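Local coordinates for protein cobalamin biosynthesis precorrin-6Y methylase (cbiE) (Archaeoglobus fulgidus, PDB 2BB3) that probably transfers a methyl group from S-adenosyl-L-methionine to a precorrin intermediate in adenosylcobalamin (vitamin B12) biosynthesis, at residues R80-E85 with V91-T96. Residues are numbered along the deposited sequence; the frame is centred on the assembly and turned at random. Where two conformers were deposited one is given.
With SAH (S-adenosyl-L-homocysteine), chain C.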
ATOM      1  N   ARG A  80      14.664  18.635   9.574  1.00 60.24           N
ATOM      2  CA  ARG A  80      15.301  18.749  10.880  1.00 60.93           C
ATOM      3  C   ARG A  80      14.648  19.882  11.663  1.00 61.05           C
ATOM      4  O   ARG A  80      14.369  19.745  12.860  1.00 59.76           O
ATOM      5  CB  ARG A  80      16.806  19.024  10.753  1.00 60.59           C
ATOM      6  CG  ARG A  80      17.648  17.805  10.420  1.00 61.08           C
ATOM      7  CD  ARG A  80      19.139  18.026  10.725  1.00 58.33           C
ATOM      8  NE  ARG A  80      19.951  16.988  10.099  1.00 57.19           N
ATOM      9  CZ  ARG A  80      20.082  16.836   8.781  1.00 57.40           C
ATOM     10  NH1 ARG A  80      19.465  17.664   7.947  1.00 55.22           N
ATOM     11  NH2 ARG A  80      20.806  15.833   8.288  1.00 56.37           N
ATOM     12  N   ARG A  81      14.400  20.999  10.981  1.00 62.12           N
ATOM     13  CA  ARG A  81      13.764  22.156  11.612  1.00 64.90           C
ATOM     14  C   ARG A  81      12.427  21.704  12.190  1.00 65.72           C
ATOM     15  O   ARG A  81      12.211  21.775  13.406  1.00 67.96           O
ATOM     16  CB  ARG A  81      13.546  23.275  10.580  1.00 67.34           C
ATOM     17  CG  ARG A  81      13.232  24.641  11.193  1.00 70.30           C
ATOM     18  CD  ARG A  81      13.031  25.750  10.147  1.00 73.66           C
ATOM     19  NE  ARG A  81      14.144  25.842   9.201  1.00 79.04           N
ATOM     20  CZ  ARG A  81      14.146  25.278   7.996  1.00 81.67           C
ATOM     21  NH1 ARG A  81      13.089  24.592   7.591  1.00 83.13           N
ATOM     22  NH2 ARG A  81      15.206  25.385   7.203  1.00 82.10           N
ATOM     23  N   ILE A  82      11.544  21.228  11.311  1.00 64.55           N
ATOM     24  CA  ILE A  82      10.225  20.739  11.702  1.00 62.96           C
ATOM     25  C   ILE A  82      10.345  19.791  12.888  1.00 64.04           C
ATOM     26  O   ILE A  82       9.556  19.840  13.831  1.00 63.23           O
ATOM     27  CB  ILE A  82       9.556  19.958  10.539  1.00 59.26           C
ATOM     28  CG1 ILE A  82       9.288  20.895   9.364  1.00 58.68           C
ATOM     29  CG2 ILE A  82       8.273  19.294  11.027  1.00 58.50           C
ATOM     30  CD1 ILE A  82       8.667  20.208   8.169  1.00 56.32           C
HETATM   31  N   MSE A  83      11.344  18.920  12.808  1.00 67.63           N
HETATM   32  CA  MSE A  83      11.623  17.919  13.828  1.00 70.78           C
HETATM   33  C   MSE A  83      11.822  18.552  15.203  1.00 72.65           C
HETATM   34  O   MSE A  83      11.126  18.206  16.154  1.00 71.55           O
HETATM   35  CB  MSE A  83      12.872  17.130  13.424  1.00 71.74           C
HETATM   36  CG  MSE A  83      12.893  15.681  13.865  1.00 74.32           C
HETATM   37 SE   MSE A  83      13.411  14.529  12.397  0.93 78.20          SE
HETATM   38  CE  MSE A  83      11.700  14.455  11.524  1.00 76.97           C
ATOM     39  N   GLU A  84      12.759  19.491  15.303  1.00 75.17           N
ATOM     40  CA  GLU A  84      13.037  20.142  16.582  1.00 79.00           C
ATOM     41  C   GLU A  84      11.843  20.935  17.104  1.00 78.82           C
ATOM     42  O   GLU A  84      11.592  20.968  18.311  1.00 78.21           O
ATOM     43  CB  GLU A  84      14.264  21.054  16.462  1.00 82.34           C
ATOM     44  CG  GLU A  84      14.993  21.293  17.787  1.00 86.71           C
ATOM     45  CD  GLU A  84      15.391  19.991  18.481  1.00 89.60           C
ATOM     46  OE1 GLU A  84      16.077  19.154  17.852  1.00 92.03           O
ATOM     47  OE2 GLU A  84      15.016  19.810  19.662  1.00 91.00           O
ATOM     48  N   GLU A  85      11.104  21.584  16.210  0.50 79.07           N
ATOM     49  CA  GLU A  85       9.942  22.352  16.646  0.50 79.85           C
ATOM     50  C   GLU A  85       8.937  21.406  17.284  0.50 79.95           C
ATOM     51  O   GLU A  85       8.066  21.827  18.043  0.55 80.70           O
ATOM     52  CB  GLU A  85       9.279  23.059  15.461  0.52 79.72           C
ATOM     53  CG  GLU A  85       8.411  24.250  15.858  0.56 81.07           C
ATOM     54  CD  GLU A  85       7.114  24.322  15.074  0.59 81.04           C
ATOM     55  OE1 GLU A  85       7.085  23.837  13.923  0.53 80.23           O
ATOM     56  OE2 GLU A  85       6.127  24.874  15.610  0.49 80.35           O
ATOM     57  N   VAL A  91       3.450  18.512  16.413  1.00 59.13           N
ATOM     58  CA  VAL A  91       3.611  18.672  14.990  1.00 55.19           C
ATOM     59  C   VAL A  91       3.132  17.465  14.205  1.00 54.12           C
ATOM     60  O   VAL A  91       3.239  16.322  14.653  1.00 53.27           O
ATOM     61  CB  VAL A  91       5.099  18.920  14.647  1.00 55.87           C
ATOM     62  CG1 VAL A  91       5.267  19.076  13.142  1.00 52.35           C
ATOM     63  CG2 VAL A  91       5.604  20.147  15.392  1.00 54.17           C
ATOM     64  N   ALA A  92       2.582  17.745  13.032  1.00 52.42           N
ATOM     65  CA  ALA A  92       2.114  16.712  12.127  1.00 50.16           C
ATOM     66  C   ALA A  92       2.634  17.111  10.755  1.00 48.72           C
ATOM     67  O   ALA A  92       2.615  18.287  10.389  1.00 49.19           O
ATOM     68  CB  ALA A  92       0.608  16.649  12.117  1.00 47.40           C
ATOM     69  N   VAL A  93       3.137  16.136  10.017  1.00 45.75           N
ATOM     70  CA  VAL A  93       3.624  16.382   8.685  1.00 42.35           C
ATOM     71  C   VAL A  93       2.744  15.493   7.840  1.00 42.11           C
ATOM     72  O   VAL A  93       2.589  14.307   8.132  1.00 40.80           O
ATOM     73  CB  VAL A  93       5.095  15.955   8.511  1.00 43.43           C
ATOM     74  CG1 VAL A  93       5.561  16.242   7.087  1.00 42.31           C
ATOM     75  CG2 VAL A  93       5.983  16.693   9.508  1.00 43.05           C
ATOM     76  N   ILE A  94       2.150  16.076   6.807  1.00 41.20           N
ATOM     77  CA  ILE A  94       1.289  15.336   5.917  1.00 39.45           C
ATOM     78  C   ILE A  94       2.047  15.104   4.627  1.00 39.33           C
ATOM     79  O   ILE A  94       2.603  16.031   4.051  1.00 36.27           O
ATOM     80  CB  ILE A  94       0.007  16.110   5.603  1.00 39.17           C
ATOM     81  CG1 ILE A  94      -0.743  16.414   6.901  1.00 39.03           C
ATOM     82  CG2 ILE A  94      -0.875  15.285   4.670  1.00 39.18           C
ATOM     83  CD1 ILE A  94      -2.086  17.124   6.669  1.00 38.92           C
ATOM     84  N   SER A  95       2.088  13.850   4.197  1.00 39.28           N
ATOM     85  CA  SER A  95       2.773  13.474   2.969  1.00 40.01           C
ATOM     86  C   SER A  95       1.685  13.106   1.981  1.00 37.34           C
ATOM     87  O   SER A  95       0.618  12.652   2.395  1.00 36.29           O
ATOM     88  CB  SER A  95       3.656  12.244   3.234  1.00 42.23           C
ATOM     89  OG  SER A  95       4.189  11.729   2.039  1.00 47.88           O
ATOM     90  N   THR A  96       1.918  13.311   0.688  1.00 37.20           N
ATOM     91  CA  THR A  96       0.900  12.909  -0.281  1.00 36.91           C
ATOM     92  C   THR A  96       0.835  11.394  -0.277  1.00 35.19           C
ATOM     93  O   THR A  96       1.836  10.722  -0.010  1.00 35.87           O
ATOM     94  CB  THR A  96       1.225  13.330  -1.711  1.00 38.78           C
ATOM     95  OG1 THR A  96       2.575  12.971  -2.007  1.00 38.11           O
ATOM     96  CG2 THR A  96       1.006  14.817  -1.902  1.00 40.01           C
TER
HETATM   97  N   SAH C 201       3.666   9.265  -1.304  1.00 34.82           N
HETATM   98  CA  SAH C 201       3.075   9.178  -2.578  1.00 35.15           C
HETATM   99  CB  SAH C 201       4.121   9.227  -3.690  1.00 36.69           C
HETATM  100  CG  SAH C 201       5.100  10.379  -3.869  1.00 37.97           C
HETATM  101  SD  SAH C 201       6.480  10.180  -4.963  1.00 40.17           S
HETATM  102  C   SAH C 201       2.192   7.983  -2.590  1.00 36.43           C
HETATM  103  O   SAH C 201       1.515   7.991  -3.538  1.00 37.81           O
HETATM  104  OXT SAH C 201       2.242   7.140  -1.736  1.00 38.62           O
HETATM  105  C5' SAH C 201       5.546  11.027  -6.204  1.00 41.59           C
HETATM  106  C4' SAH C 201       5.173  10.183  -7.409  1.00 40.98           C
HETATM  107  O4' SAH C 201       4.073   9.383  -7.217  1.00 38.14           O
HETATM  108  C3' SAH C 201       4.981  10.906  -8.707  1.00 39.84           C
HETATM  109  O3' SAH C 201       6.140  11.220  -9.355  1.00 39.85           O
HETATM  110  C2' SAH C 201       4.158   9.913  -9.444  1.00 39.34           C
HETATM  111  O2' SAH C 201       4.919   9.024 -10.141  1.00 38.44           O
HETATM  112  C1' SAH C 201       3.417   9.183  -8.384  1.00 38.14           C
HETATM  113  N9  SAH C 201       2.090   9.728  -8.219  1.00 39.17           N
HETATM  114  C8  SAH C 201       1.690  10.419  -7.196  1.00 35.42           C
HETATM  115  N7  SAH C 201       0.444  10.727  -7.289  1.00 38.20           N
HETATM  116  C5  SAH C 201       0.012  10.232  -8.385  1.00 36.02           C
HETATM  117  C6  SAH C 201      -1.215  10.251  -8.958  1.00 36.43           C
HETATM  118  N6  SAH C 201      -2.228  10.853  -8.449  1.00 31.50           N
HETATM  119  N1  SAH C 201      -1.373   9.626 -10.107  1.00 38.33           N
HETATM  120  C2  SAH C 201      -0.342   9.003 -10.684  1.00 37.26           C
HETATM  121  N3  SAH C 201       0.835   8.991 -10.102  1.00 37.45           N
HETATM  122  C4  SAH C 201       1.027   9.601  -8.978  1.00 35.91           C
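Ile-82 meets the strand through a single methyl group, CG2, which reaches both Val-91 and Val-93. Ile-82 CG2 lies 3.7 Å from Val-91 CG1 and 3.8 Å from Val-93 CG2. With chi1 at -65°, this methyl stands anti to the backbone N of Ile-82 and faces the strand. The Ile-82 side chain runs at about a right angle to that of Val-91 and more obliquely to that of Val-93. Both valines have chi1 near 180°, yet they offer different branches to the isoleucine: CG1, anti to the backbone N, from Val-91, and CG2, beside the backbone N, from Val-93. Tyr-51 and Ile-24, on the strands flanking 91-95, extend this apolar layer.

Strand 91-95 is the middle strand of the parallel sheet in the N-terminal part of this tetrapyrrole methylase, and helix 76-88, which precedes it in the chain, packs on one face of that sheet. The axes of helix segment 80-85 and strand 91-95 come within 8.9 Å and run roughly antiparallel, at 148°, as expected for the helix-to-strand half of a beta-alpha-beta crossover.

Near the turn between them the packing becomes mixed. Val-91 CG2 sits 4.0 Å from Glu-85 O, without a hydrogen bond between the segments. In one of two conformers the Glu-85 carboxylate turns to a hydrogen bond between OE1 and Tyr-51 OH and a salt bridge between OE2 and Arg-89.

At the far end, beyond the helix packing, the segment reaches the ligand: Thr-96 O accepts a 2.7 Å hydrogen bond from the amino N of S-adenosyl-L-homocysteine, whose backbone partners also include Asp-98 N and Ser-125 N.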